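PDB 4ZAD: ferulic acid decarboxylase 1 from Candida dubliniensis, which probably catalyses the reversible decarboxylation of aromatic acids such as ferulic, coumaric and cinnamic acid, using prenylated FMN and manganese, to give the corresponding vinyl compounds. Local coordinates for residues L89-D94 / I103-A108; T97-I102 / D421-K426; P118-N123 / D261-A266; G190-P195 / Q200-W205. All coordinates share one frame; numbering follows the deposited sequence.

Interactions 1 and 2 share helix 99-108, their centres about 14 Å apart, and touch directly: Leu91 packs on Ile102 and Ile103 on Phe423. Interaction 1 ties that helix to the end of helix 85-90 in the N-terminal region. Interaction 2 joins it to a loop of the C-terminal region, 319 residues further on, making the helix a bridge between the two. Interactions 3 and 4 are local to the Rift-related, flavin-binding region, their centres about 24 Å apart without touching. Strand 119-120 of interaction 3 is the next element after helix 99-108, and both segments of interaction 4 lie between 118-123 and 261-266. Interaction 4 borders the cofactor pocket, across the chain's centre from interaction 2.

Interaction 1: residues L89-D94 / I103-A108; sequences LHLGLD and IDFLVA
Phe105, in the last turn of helix 99-108, receives Leu93 on one face of its ring. Methyl CD2 of Leu93 stands 3.7 Å from the centroid of the Phe105 ring and only 3° off the ring normal, a CH-pi contact centred so well that the methyl is almost equally far from all six ring carbons. Phe105 CG is anti to the backbone N (chi1 -178°), which directs the ring toward 89-94, while CG of Leu93 is anti to its carbonyl carbon (chi1 -58°). Leu91 is a looser neighbour of the same ring, its CB lying obliquely 4.3 Å from CE2 of Phe105.

Leu106 comes next and meets Leu91 instead. The two side chains cross at about a right angle, and CD2 of Leu106 is met by both methyls of the Leu91 fork, with Leu91 CD2 at 3.7 Å from it. The contact is wholly apolar. Leu91 and Leu93 are presented together by a Schellman motif in which Gly92, at positive phi, ends helix 85-90; Gly92 N bonds to Leu89 O at 2.7 Å, and Leu93 N pairs with Ala88 O. Leu247 of helix 240-247 packs on Leu91, Phe105 and Leu106, helix 334-347 lies against Leu106, and Leu228 of helix 224-230 adjoins Leu91.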
loop_
_atom_site.group_PDB
_atom_site.type_symbol
_atom_site.label_atom_id
_atom_site.label_comp_id
_atom_site.label_asym_id
_atom_site.label_seq_id
_atom_site.Cartn_x
_atom_site.Cartn_y
_atom_site.Cartn_z
ATOM N N LEU A 89 -24.819 8.473 -2.579
ATOM C CA LEU A 89 -25.899 9.453 -2.463
ATOM C C LEU A 89 -26.029 10.306 -3.710
ATOM O O LEU A 89 -27.139 10.640 -4.110
ATOM C CB LEU A 89 -25.761 10.312 -1.201
ATOM C CG LEU A 89 -26.172 9.514 0.044
ATOM C CD1 LEU A 89 -25.778 10.293 1.285
ATOM C CD2 LEU A 89 -27.679 9.136 0.065
ATOM N N HIS A 90 -24.913 10.603 -4.365
ATOM C CA HIS A 90 -24.941 11.399 -5.594
ATOM C C HIS A 90 -25.836 10.750 -6.609
ATOM O O HIS A 90 -26.449 11.426 -7.402
ATOM C CB HIS A 90 -23.543 11.545 -6.209
ATOM C CG HIS A 90 -22.736 12.661 -5.625
ATOM N ND1 HIS A 90 -22.241 12.624 -4.344
ATOM C CD2 HIS A 90 -22.301 13.825 -6.169
ATOM C CE1 HIS A 90 -21.546 13.728 -4.118
ATOM N NE2 HIS A 90 -21.575 14.479 -5.206
ATOM N N LEU A 91 -25.900 9.434 -6.599
ATOM C CA LEU A 91 -26.717 8.731 -7.547
ATOM C C LEU A 91 -28.082 8.391 -6.952
ATOM O O LEU A 91 -28.805 7.585 -7.513
ATOM C CB LEU A 91 -25.985 7.468 -8.019
ATOM C CG LEU A 91 -24.716 7.754 -8.828
ATOM C CD1 LEU A 91 -23.767 6.588 -8.815
ATOM C CD2 LEU A 91 -25.081 8.179 -10.255
ATOM N N GLY A 92 -28.444 9.009 -5.833
ATOM C CA GLY A 92 -29.688 8.649 -5.130
ATOM C C GLY A 92 -29.888 7.175 -4.752
ATOM O O GLY A 92 -30.991 6.673 -4.760
ATOM N N LEU A 93 -28.805 6.485 -4.431
ATOM C CA LEU A 93 -28.860 5.078 -4.065
ATOM C C LEU A 93 -28.875 4.975 -2.557
ATOM O O LEU A 93 -28.675 5.963 -1.869
ATOM C CB LEU A 93 -27.619 4.349 -4.588
ATOM C CG LEU A 93 -27.283 4.338 -6.084
ATOM C CD1 LEU A 93 -25.895 3.806 -6.254
ATOM C CD2 LEU A 93 -28.275 3.477 -6.859
ATOM N N ASP A 94 -29.096 3.765 -2.047
ATOM C CA ASP A 94 -28.952 3.483 -0.625
ATOM C C ASP A 94 -27.528 3.836 -0.236
ATOM O O ASP A 94 -26.584 3.409 -0.880
ATOM C CB ASP A 94 -29.260 2.010 -0.321
ATOM C CG ASP A 94 -29.133 1.658 1.196
ATOM O OD1 ASP A 94 -28.094 1.944 1.811
ATOM O OD2 ASP A 94 -30.070 1.069 1.769
ATOM N N ILE A 103 -20.396 1.327 -8.977
ATOM C CA ILE A 103 -19.858 1.101 -10.327
ATOM C C ILE A 103 -20.778 0.210 -11.159
ATOM O O ILE A 103 -20.995 0.493 -12.337
ATOM C CB ILE A 103 -18.421 0.513 -10.301
ATOM C CG1 ILE A 103 -17.437 1.501 -9.665
ATOM C CG2 ILE A 103 -17.958 0.138 -11.700
ATOM C CD1 ILE A 103 -16.086 0.952 -9.461
ATOM N N ASP A 104 -21.354 -0.848 -10.580
ATOM C CA ASP A 104 -22.244 -1.710 -11.415
ATOM C C ASP A 104 -23.489 -0.963 -11.847
ATOM O O ASP A 104 -24.002 -1.172 -12.948
ATOM C CB ASP A 104 -22.613 -3.068 -10.758
ATOM C CG ASP A 104 -21.377 -3.930 -10.427
ATOM O OD1 ASP A 104 -20.346 -3.794 -11.139
ATOM O OD2 ASP A 104 -21.448 -4.708 -9.427
ATOM N N PHE A 105 -23.961 -0.076 -10.981
ATOM C CA PHE A 105 -25.126 0.730 -11.296
ATOM C C PHE A 105 -24.880 1.671 -12.499
ATOM O O PHE A 105 -25.734 1.774 -13.392
ATOM C CB PHE A 105 -25.575 1.483 -10.063
ATOM C CG PHE A 105 -26.802 2.318 -10.284
ATOM C CD1 PHE A 105 -28.052 1.725 -10.416
ATOM C CD2 PHE A 105 -26.707 3.707 -10.367
ATOM C CE1 PHE A 105 -29.200 2.510 -10.616
ATOM C CE2 PHE A 105 -27.842 4.500 -10.586
ATOM C CZ PHE A 105 -29.097 3.903 -10.706
ATOM N N LEU A 106 -23.715 2.330 -12.527
ATOM C CA LEU A 106 -23.326 3.194 -13.637
ATOM C C LEU A 106 -23.146 2.352 -14.907
ATOM O O LEU A 106 -23.723 2.641 -15.930
ATOM C CB LEU A 106 -22.054 3.968 -13.320
ATOM C CG LEU A 106 -22.048 4.970 -12.158
ATOM C CD1 LEU A 106 -20.617 5.167 -11.596
ATOM C CD2 LEU A 106 -22.717 6.354 -12.487
ATOM N N VAL A 107 -22.349 1.309 -14.846
ATOM C CA VAL A 107 -22.234 0.390 -15.975
ATOM C C VAL A 107 -23.610 -0.073 -16.473
ATOM O O VAL A 107 -23.891 -0.027 -17.673
ATOM C CB VAL A 107 -21.329 -0.830 -15.599
ATOM C CG1 VAL A 107 -21.460 -1.970 -16.609
ATOM C CG2 VAL A 107 -19.870 -0.351 -15.447
ATOM N N ALA A 108 -24.471 -0.480 -15.545
ATOM C CA ALA A 108 -25.790 -1.014 -15.888
ATOM C C ALA A 108 -26.588 -0.014 -16.705
ATOM O O ALA A 108 -27.321 -0.399 -17.622
ATOM C CB ALA A 108 -26.541 -1.378 -14.654
#

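Interaction 2: residues T97-I102 / D421-K426; sequences TPMKEI and DIFDFK
Lys100 lays the root of its side chain over one face of the Phe423 ring. Its CB is 3.9 Å from the centroid of the Phe423 ring and 22° off the normal, a CH-pi contact displaced toward the rim carbons CZ and CE1. CG of Lys100 follows at 3.8 Å from Phe423 CE1, and the two side chains cross at about a right angle. Met99 adds a lighter touch, its CG approaching CE2 of Phe423 obliquely at 4.4 Å.

Beyond this first shell the lysine turns away. CG is anti to the backbone N, but a bend at chi2 (-95°) carries the chain off the ring, and its ammonium forms a salt bridge with Asp358. Aliphatic and charged parts of one side chain therefore serve different partners.

Asp421 holds the backbone of Phe423. In an Asx turn, Asp421 OD1 accepts from Phe423 N at 3.0 Å, from 48° out of the carboxylate plane, and the same oxygen lies at the edge of the phenyl ring, in its plane. A type I turn from Asp421 to Asp424 encloses this bond and leads to the N-cap Asp424 of helix 425-434, whose own capping bond is weak.

Phe360 of strand 356-360 stacks on Phe423. The contact thus joins the first turn of helix 99-108, with Pro98 at its N-cap position, to the loop between strand 412-417 and helix 425-434, close to where Phe425 packs on Ile429 of the second subunit.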
loop_
_atom_site.group_PDB
_atom_site.type_symbol
_atom_site.label_atom_id
_atom_site.label_comp_id
_atom_site.label_asym_id
_atom_site.label_seq_id
_atom_site.Cartn_x
_atom_site.Cartn_y
_atom_site.Cartn_z
ATOM N N THR A 97 -24.701 1.382 -0.207
ATOM C CA THR A 97 -24.249 0.821 -1.453
ATOM C C THR A 97 -22.735 0.954 -1.584
ATOM O O THR A 97 -22.221 2.057 -1.665
ATOM C CB THR A 97 -24.944 1.482 -2.626
ATOM O OG1 THR A 97 -26.353 1.387 -2.417
ATOM C CG2 THR A 97 -24.566 0.780 -3.917
ATOM N N PRO A 98 -22.013 -0.172 -1.580
ATOM C CA PRO A 98 -20.580 -0.076 -1.677
ATOM C C PRO A 98 -20.138 0.220 -3.093
ATOM O O PRO A 98 -20.932 0.105 -4.037
ATOM C CB PRO A 98 -20.093 -1.469 -1.247
ATOM C CG PRO A 98 -21.291 -2.325 -1.100
ATOM C CD PRO A 98 -22.473 -1.568 -1.549
ATOM N N MET A 99 -18.856 0.546 -3.227
ATOM C CA MET A 99 -18.354 1.178 -4.423
ATOM C C MET A 99 -18.405 0.286 -5.619
ATOM O O MET A 99 -18.686 0.760 -6.709
ATOM C CB MET A 99 -16.928 1.698 -4.214
ATOM C CG MET A 99 -16.301 2.423 -5.450
ATOM S SD MET A 99 -17.261 3.798 -6.045
ATOM C CE MET A 99 -16.009 4.874 -6.741
ATOM N N LYS A 100 -18.134 -0.995 -5.423
ATOM C CA LYS A 100 -18.197 -1.984 -6.511
ATOM C C LYS A 100 -19.576 -2.014 -7.119
ATOM O O LYS A 100 -19.730 -2.164 -8.322
ATOM C CB LYS A 100 -17.807 -3.365 -6.006
ATOM C CG LYS A 100 -17.908 -4.477 -7.049
ATOM C CD LYS A 100 -19.244 -5.248 -6.989
ATOM C CE LYS A 100 -19.127 -6.680 -7.620
ATOM N NZ LYS A 100 -18.757 -6.655 -9.077
ATOM N N GLU A 101 -20.585 -1.821 -6.286
ATOM C CA GLU A 101 -21.972 -1.854 -6.731
ATOM C C GLU A 101 -22.374 -0.520 -7.348
ATOM O O GLU A 101 -23.068 -0.508 -8.379
ATOM C CB GLU A 101 -22.897 -2.285 -5.575
ATOM C CG GLU A 101 -22.527 -3.700 -5.105
ATOM C CD GLU A 101 -23.429 -4.291 -4.016
ATOM O OE1 GLU A 101 -22.995 -4.371 -2.831
ATOM O OE2 GLU A 101 -24.556 -4.715 -4.366
ATOM N N ILE A 102 -21.918 0.587 -6.745
ATOM C CA ILE A 102 -22.088 1.930 -7.331
ATOM C C ILE A 102 -21.585 1.898 -8.769
ATOM O O ILE A 102 -22.269 2.369 -9.662
ATOM C CB ILE A 102 -21.264 3.030 -6.615
ATOM C CG1 ILE A 102 -21.716 3.233 -5.154
ATOM C CG2 ILE A 102 -21.359 4.335 -7.375
ATOM C CD1 ILE A 102 -20.665 3.929 -4.266
ATOM N N ASP A 421 -9.666 -9.395 -4.010
ATOM C CA ASP A 421 -10.679 -8.328 -4.035
ATOM C C ASP A 421 -9.886 -7.055 -4.315
ATOM O O ASP A 421 -9.194 -6.539 -3.448
ATOM C CB ASP A 421 -11.474 -8.302 -2.719
ATOM C CG ASP A 421 -12.386 -7.069 -2.558
ATOM O OD1 ASP A 421 -12.536 -6.275 -3.498
ATOM O OD2 ASP A 421 -12.955 -6.886 -1.433
ATOM N N ILE A 422 -9.937 -6.601 -5.561
ATOM C CA ILE A 422 -9.131 -5.464 -5.981
ATOM C C ILE A 422 -9.495 -4.164 -5.254
ATOM O O ILE A 422 -8.746 -3.206 -5.333
ATOM C CB ILE A 422 -9.145 -5.223 -7.521
ATOM C CG1 ILE A 422 -10.577 -4.963 -8.031
ATOM C CG2 ILE A 422 -8.447 -6.362 -8.222
ATOM C CD1 ILE A 422 -10.684 -4.682 -9.517
ATOM N N PHE A 423 -10.639 -4.149 -4.575
ATOM C CA PHE A 423 -11.102 -2.982 -3.862
ATOM C C PHE A 423 -10.495 -2.905 -2.498
ATOM O O PHE A 423 -10.647 -1.902 -1.826
ATOM C CB PHE A 423 -12.641 -2.957 -3.739
ATOM C CG PHE A 423 -13.338 -2.776 -5.061
ATOM C CD1 PHE A 423 -13.604 -3.890 -5.885
ATOM C CD2 PHE A 423 -13.686 -1.491 -5.516
ATOM C CE1 PHE A 423 -14.224 -3.725 -7.107
ATOM C CE2 PHE A 423 -14.344 -1.330 -6.731
ATOM C CZ PHE A 423 -14.593 -2.447 -7.533
ATOM N N ASP A 424 -9.828 -3.973 -2.070
ATOM C CA ASP A 424 -9.178 -3.999 -0.757
ATOM C C ASP A 424 -7.665 -3.943 -0.973
ATOM O O ASP A 424 -7.047 -4.920 -1.416
ATOM C CB ASP A 424 -9.601 -5.277 -0.035
ATOM C CG ASP A 424 -8.836 -5.516 1.220
ATOM O OD1 ASP A 424 -8.086 -4.599 1.647
ATOM O OD2 ASP A 424 -9.002 -6.626 1.773
ATOM N N PHE A 425 -7.074 -2.804 -0.642
ATOM C CA PHE A 425 -5.717 -2.513 -1.065
ATOM C C PHE A 425 -4.680 -3.425 -0.428
ATOM O O PHE A 425 -3.638 -3.663 -1.033
ATOM C CB PHE A 425 -5.373 -1.047 -0.790
ATOM C CG PHE A 425 -4.042 -0.632 -1.356
ATOM C CD1 PHE A 425 -3.875 -0.487 -2.740
ATOM C CD2 PHE A 425 -2.946 -0.427 -0.528
ATOM C CE1 PHE A 425 -2.671 -0.163 -3.275
ATOM C CE2 PHE A 425 -1.735 -0.046 -1.069
ATOM C CZ PHE A 425 -1.604 0.064 -2.452
ATOM N N LYS A 426 -4.944 -3.920 0.794
ATOM C CA LYS A 426 -4.117 -4.969 1.431
ATOM C C LYS A 426 -3.980 -6.175 0.539
ATOM O O LYS A 426 -2.928 -6.785 0.466
ATOM C CB LYS A 426 -4.734 -5.464 2.773
ATOM C CG LYS A 426 -4.759 -4.437 3.961
ATOM C CD LYS A 426 -5.394 -5.050 5.265
ATOM C CE LYS A 426 -4.503 -6.138 5.943
ATOM N NZ LYS A 426 -5.167 -6.768 7.142
#

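Interaction 3: residues P118-N123 / D261-A266; sequences PVLVPN and DLEVPA
Leu120 and Glu263 meet at about a right angle, methyl to carboxylate. Leu120 is anti about chi1 (-178°), with CG beside its carbonyl carbon. Its chi2 of 57° leaves CD2 extended from CA and folds CD1 back, and it is CD1 that comes 4.1 Å from OE2 of Glu263. The glutamate takes the other choice at chi1 (-73°), with CG next to its own backbone N, and continues as an extended chain that carries the carboxylate across toward strand 119-120. This is a van der Waals touch of an aliphatic carbon and an oxygen, with no hydrogen bond.

One step along, Val121 faces Ala266. Its CG2 sits in the notch between backbone N and carbonyl carbon and approaches CB of Ala266 at 4.3 Å, a light apolar contact at the point where the second strand finishes. No polar bond links 118-123 to 261-266; the two segments bury about 126 Å² between them, both sides summed.

The two strands share no backbone bonds because they are not adjacent: 119-120 and 263-265 are the outer members of a three-stranded mixed sheet, and strand 253-256 runs between them, parallel to the first and antiparallel to the second. It provides the backbone bonds to both, Val254 pairing with Val119 and Val121, and Val255 with Val264. The side chains of Pro118 and Glu263 both touch Val254, while Val264 packs against strand 214-220.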
loop_
_atom_site.group_PDB
_atom_site.type_symbol
_atom_site.label_atom_id
_atom_site.label_comp_id
_atom_site.label_asym_id
_atom_site.label_seq_id
_atom_site.Cartn_x
_atom_site.Cartn_y
_atom_site.Cartn_z
ATOM N N PRO A 118 -32.965 15.722 -20.958
ATOM C CA PRO A 118 -33.448 16.749 -20.072
ATOM C C PRO A 118 -34.691 17.420 -20.643
ATOM O O PRO A 118 -34.912 17.376 -21.856
ATOM C CB PRO A 118 -32.268 17.726 -20.003
ATOM C CG PRO A 118 -31.608 17.604 -21.253
ATOM C CD PRO A 118 -31.790 16.191 -21.711
ATOM N N VAL A 119 -35.505 17.995 -19.758
ATOM C CA VAL A 119 -36.733 18.670 -20.137
ATOM C C VAL A 119 -36.614 20.116 -19.723
ATOM O O VAL A 119 -36.274 20.409 -18.600
ATOM C CB VAL A 119 -37.979 18.086 -19.448
ATOM C CG1 VAL A 119 -37.925 18.292 -17.954
ATOM C CG2 VAL A 119 -39.273 18.752 -19.981
ATOM N N LEU A 120 -36.870 21.014 -20.664
ATOM C CA LEU A 120 -36.961 22.441 -20.385
ATOM C C LEU A 120 -38.145 22.761 -19.469
ATOM O O LEU A 120 -39.210 22.195 -19.611
ATOM C CB LEU A 120 -37.134 23.185 -21.711
ATOM C CG LEU A 120 -37.216 24.712 -21.670
ATOM C CD1 LEU A 120 -35.967 25.260 -20.992
ATOM C CD2 LEU A 120 -37.422 25.261 -23.147
ATOM N N VAL A 121 -37.952 23.674 -18.535
ATOM C CA VAL A 121 -39.045 24.191 -17.725
ATOM C C VAL A 121 -38.892 25.715 -17.591
ATOM O O VAL A 121 -37.852 26.274 -17.955
ATOM C CB VAL A 121 -39.026 23.567 -16.334
ATOM C CG1 VAL A 121 -38.845 22.065 -16.441
ATOM C CG2 VAL A 121 -37.908 24.212 -15.492
ATOM N N PRO A 122 -39.940 26.400 -17.083
ATOM C CA PRO A 122 -39.861 27.858 -17.044
ATOM C C PRO A 122 -38.993 28.354 -15.906
ATOM O O PRO A 122 -38.821 27.643 -14.916
ATOM C CB PRO A 122 -41.305 28.302 -16.842
ATOM C CG PRO A 122 -42.072 27.079 -16.432
ATOM C CD PRO A 122 -41.309 25.890 -16.849
ATOM N N ASN A 123 -38.484 29.583 -16.065
ATOM C CA ASN A 123 -37.509 30.185 -15.167
ATOM C C ASN A 123 -37.933 30.193 -13.700
ATOM O O ASN A 123 -37.065 30.174 -12.819
ATOM C CB ASN A 123 -37.147 31.597 -15.646
ATOM C CG ASN A 123 -36.236 31.590 -16.888
ATOM O OD1 ASN A 123 -36.067 30.574 -17.565
ATOM N ND2 ASN A 123 -35.642 32.743 -17.185
ATOM N N ASP A 261 -28.029 30.879 -25.234
ATOM C CA ASP A 261 -29.075 29.856 -25.415
ATOM C C ASP A 261 -28.652 28.490 -24.853
ATOM O O ASP A 261 -29.242 27.471 -25.190
ATOM C CB ASP A 261 -29.449 29.670 -26.905
ATOM C CG ASP A 261 -30.019 30.952 -27.579
ATOM O OD1 ASP A 261 -30.605 31.829 -26.904
ATOM O OD2 ASP A 261 -29.873 31.054 -28.829
ATOM N N LEU A 262 -27.629 28.448 -24.008
ATOM C CA LEU A 262 -27.323 27.208 -23.304
ATOM C C LEU A 262 -28.408 26.940 -22.242
ATOM O O LEU A 262 -29.021 27.863 -21.687
ATOM C CB LEU A 262 -25.934 27.243 -22.657
ATOM C CG LEU A 262 -24.681 27.469 -23.535
ATOM C CD1 LEU A 262 -23.380 27.778 -22.700
ATOM C CD2 LEU A 262 -24.448 26.308 -24.440
ATOM N N GLU A 263 -28.635 25.655 -21.981
ATOM C CA GLU A 263 -29.545 25.195 -20.935
ATOM C C GLU A 263 -28.760 24.689 -19.763
ATOM O O GLU A 263 -27.854 23.893 -19.916
ATOM C CB GLU A 263 -30.413 24.047 -21.443
ATOM C CG GLU A 263 -31.465 24.531 -22.393
ATOM C CD GLU A 263 -32.195 23.420 -23.092
ATOM O OE1 GLU A 263 -31.693 22.252 -23.078
ATOM O OE2 GLU A 263 -33.270 23.747 -23.666
ATOM N N VAL A 264 -29.163 25.103 -18.585
ATOM C CA VAL A 264 -28.505 24.687 -17.380
ATOM C C VAL A 264 -29.535 24.122 -16.410
ATOM O O VAL A 264 -30.708 24.379 -16.560
ATOM C CB VAL A 264 -27.786 25.872 -16.796
ATOM C CG1 VAL A 264 -26.729 26.356 -17.800
ATOM C CG2 VAL A 264 -28.779 26.983 -16.439
ATOM N N PRO A 265 -29.100 23.309 -15.434
ATOM C CA PRO A 265 -30.102 22.686 -14.568
ATOM C C PRO A 265 -30.921 23.701 -13.767
ATOM O O PRO A 265 -30.372 24.658 -13.234
ATOM C CB PRO A 265 -29.272 21.807 -13.624
ATOM C CG PRO A 265 -27.902 21.685 -14.223
ATOM C CD PRO A 265 -27.718 22.892 -15.104
ATOM N N ALA A 266 -32.233 23.484 -13.692
ATOM C CA ALA A 266 -33.132 24.292 -12.858
ATOM C C ALA A 266 -32.624 24.477 -11.441
ATOM O O ALA A 266 -32.709 25.569 -10.901
ATOM C CB ALA A 266 -34.526 23.672 -12.825
#

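Interaction 4: residues G190-P195 / Q200-W205; sequences GLVINP and QVSDAW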
loop_
_atom_site.group_PDB
_atom_site.type_symbol
_atom_site.label_atom_id
_atom_site.label_comp_id
_atom_site.label_asym_id
_atom_site.label_seq_id
_atom_site.Cartn_x
_atom_site.Cartn_y
_atom_site.Cartn_z
ATOM N N GLY A 190 -8.758 28.419 -16.581
ATOM C CA GLY A 190 -8.579 27.084 -16.080
ATOM C C GLY A 190 -7.996 26.236 -17.163
ATOM O O GLY A 190 -7.837 26.688 -18.287
ATOM N N LEU A 191 -7.671 24.996 -16.817
ATOM C CA LEU A 191 -7.200 24.005 -17.780
ATOM C C LEU A 191 -8.209 23.663 -18.870
ATOM O O LEU A 191 -9.402 23.454 -18.602
ATOM C CB LEU A 191 -6.878 22.692 -17.063
ATOM C CG LEU A 191 -5.540 22.513 -16.368
ATOM C CD1 LEU A 191 -5.590 21.130 -15.729
ATOM C CD2 LEU A 191 -4.412 22.606 -17.356
ATOM N N VAL A 192 -7.668 23.520 -20.077
ATOM C CA VAL A 192 -8.380 23.196 -21.283
ATOM C C VAL A 192 -7.347 22.421 -22.090
ATOM O O VAL A 192 -6.599 23.024 -22.863
ATOM C CB VAL A 192 -8.800 24.505 -22.014
ATOM C CG1 VAL A 192 -9.394 24.203 -23.391
ATOM C CG2 VAL A 192 -9.776 25.376 -21.119
ATOM N N ILE A 193 -7.230 21.100 -21.887
ATOM C CA ILE A 193 -6.147 20.329 -22.543
ATOM C C ILE A 193 -6.662 19.126 -23.288
ATOM O O ILE A 193 -7.737 18.647 -23.051
ATOM C CB ILE A 193 -5.032 19.906 -21.550
ATOM C CG1 ILE A 193 -5.539 18.878 -20.527
ATOM C CG2 ILE A 193 -4.498 21.163 -20.765
ATOM C CD1 ILE A 193 -4.494 18.311 -19.582
ATOM N N ASN A 194 -5.880 18.661 -24.232
ATOM C CA ASN A 194 -6.179 17.456 -24.951
ATOM C C ASN A 194 -6.165 16.307 -23.968
ATOM O O ASN A 194 -5.414 16.352 -22.994
ATOM C CB ASN A 194 -5.148 17.218 -26.052
ATOM C CG ASN A 194 -5.363 18.108 -27.258
ATOM O OD1 ASN A 194 -6.491 18.321 -27.668
ATOM N ND2 ASN A 194 -4.276 18.612 -27.853
ATOM N N PRO A 195 -7.053 15.307 -24.159
ATOM C CA PRO A 195 -8.182 15.218 -25.110
ATOM C C PRO A 195 -9.535 15.509 -24.446
ATOM O O PRO A 195 -10.570 14.946 -24.853
ATOM C CB PRO A 195 -8.135 13.759 -25.551
ATOM C CG PRO A 195 -7.709 13.016 -24.242
ATOM C CD PRO A 195 -6.910 14.058 -23.387
ATOM N N GLN A 200 -12.108 19.550 -26.965
ATOM C CA GLN A 200 -12.776 19.030 -28.162
ATOM C C GLN A 200 -13.865 19.954 -28.684
ATOM O O GLN A 200 -13.875 20.314 -29.873
ATOM C CB GLN A 200 -13.338 17.617 -27.934
ATOM C CG GLN A 200 -12.247 16.564 -28.042
ATOM C CD GLN A 200 -12.730 15.127 -27.963
ATOM O OE1 GLN A 200 -12.236 14.361 -27.122
ATOM N NE2 GLN A 200 -13.672 14.747 -28.825
ATOM N N VAL A 201 -14.744 20.365 -27.771
ATOM C CA VAL A 201 -15.915 21.169 -28.117
ATOM C C VAL A 201 -15.497 22.563 -28.524
ATOM O O VAL A 201 -15.987 23.092 -29.502
ATOM C CB VAL A 201 -16.931 21.231 -26.973
ATOM C CG1 VAL A 201 -18.124 22.033 -27.400
ATOM C CG2 VAL A 201 -17.380 19.836 -26.590
ATOM N N SER A 202 -14.567 23.151 -27.794
ATOM C CA SER A 202 -14.140 24.490 -28.115
ATOM C C SER A 202 -13.258 24.482 -29.382
ATOM O O SER A 202 -13.215 25.515 -30.085
ATOM C CB SER A 202 -13.423 25.134 -26.926
ATOM O OG SER A 202 -12.339 24.340 -26.451
ATOM N N ASP A 203 -12.589 23.337 -29.659
ATOM C CA ASP A 203 -11.772 23.137 -30.867
ATOM C C ASP A 203 -12.667 23.326 -32.086
ATOM O O ASP A 203 -12.183 23.683 -33.142
ATOM C CB ASP A 203 -11.182 21.714 -30.990
ATOM C CG ASP A 203 -9.815 21.531 -30.329
ATOM O OD1 ASP A 203 -9.186 22.496 -29.904
ATOM O OD2 ASP A 203 -9.368 20.355 -30.219
ATOM N N ALA A 204 -13.958 23.023 -31.927
ATOM C CA ALA A 204 -14.917 23.098 -33.018
ATOM C C ALA A 204 -15.235 24.556 -33.310
ATOM O O ALA A 204 -15.405 24.947 -34.479
ATOM C CB ALA A 204 -16.182 22.320 -32.686
ATOM N N TRP A 205 -15.314 25.363 -32.262
ATOM C CA TRP A 205 -15.577 26.769 -32.438
ATOM C C TRP A 205 -14.387 27.451 -33.066
ATOM O O TRP A 205 -14.540 28.404 -33.817
ATOM C CB TRP A 205 -15.930 27.416 -31.115
ATOM C CG TRP A 205 -17.336 27.076 -30.649
ATOM C CD1 TRP A 205 -17.730 25.942 -30.016
ATOM C CD2 TRP A 205 -18.513 27.890 -30.771
ATOM N NE1 TRP A 205 -19.073 25.997 -29.726
ATOM C CE2 TRP A 205 -19.573 27.186 -30.167
ATOM C CE3 TRP A 205 -18.766 29.146 -31.323
ATOM C CZ2 TRP A 205 -20.860 27.675 -30.120
ATOM C CZ3 TRP A 205 -20.043 29.644 -31.278
ATOM C CH2 TRP A 205 -21.088 28.906 -30.683
#
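The amide of Gln200 lies beside the backbone carbonyl of Pro195; the modelled 2.9 Å between OE1 of Gln200 and Pro195 O joins two acceptors, is no hydrogen bond and is doubtful. The carbonyl oxygen of Pro195 also lies 3.8 Å from CD and 3.9 Å from CG of Gln200. The amide has weak bonds elsewhere: OE1 with His197 ND1, and NE2 with Asp236 OD2. His197 binds the prenylated FMN and is a predicted manganese ligand, consistent with a second-shell place for Gln200. CG of Gln200 is anti to its carbonyl carbon (chi1 -79°) and the chain is extended beyond it, which brings the amide beside Pro195, whose preceding peptide bond is cis.

A second pair of flat groups, the amide of Asn194 and the carboxylate of Asp203, comes no nearer than 4.3 Å, from Asn194 OD1 to Asp203 OD2. What joins them is Lys199, whose NZ bonds to Asn194 OD1 and forms a salt bridge with Asp203 OD2; OD1 of the same aspartate pairs with Arg278. Farther along the helix, the indole of Trp205 has Val201 O at its edge, in plane.

The remaining touch is light: Val192 CG1 lies 4.2 Å from Ser202 OG, a hydroxyl hydrogen-bonded to Val198 O and to Arg278 NE.

Residues 190-195 form the loop that leaves strand 187-189 and leads into helix 197-207, folding back along it. Leu191 of this loop touches the prenylated flavin, and Pro195 packs on the cofactor-binding Lys405. Val192 rests on strand 300-312, while Ser202 and Trp205 lie against strand 214-220.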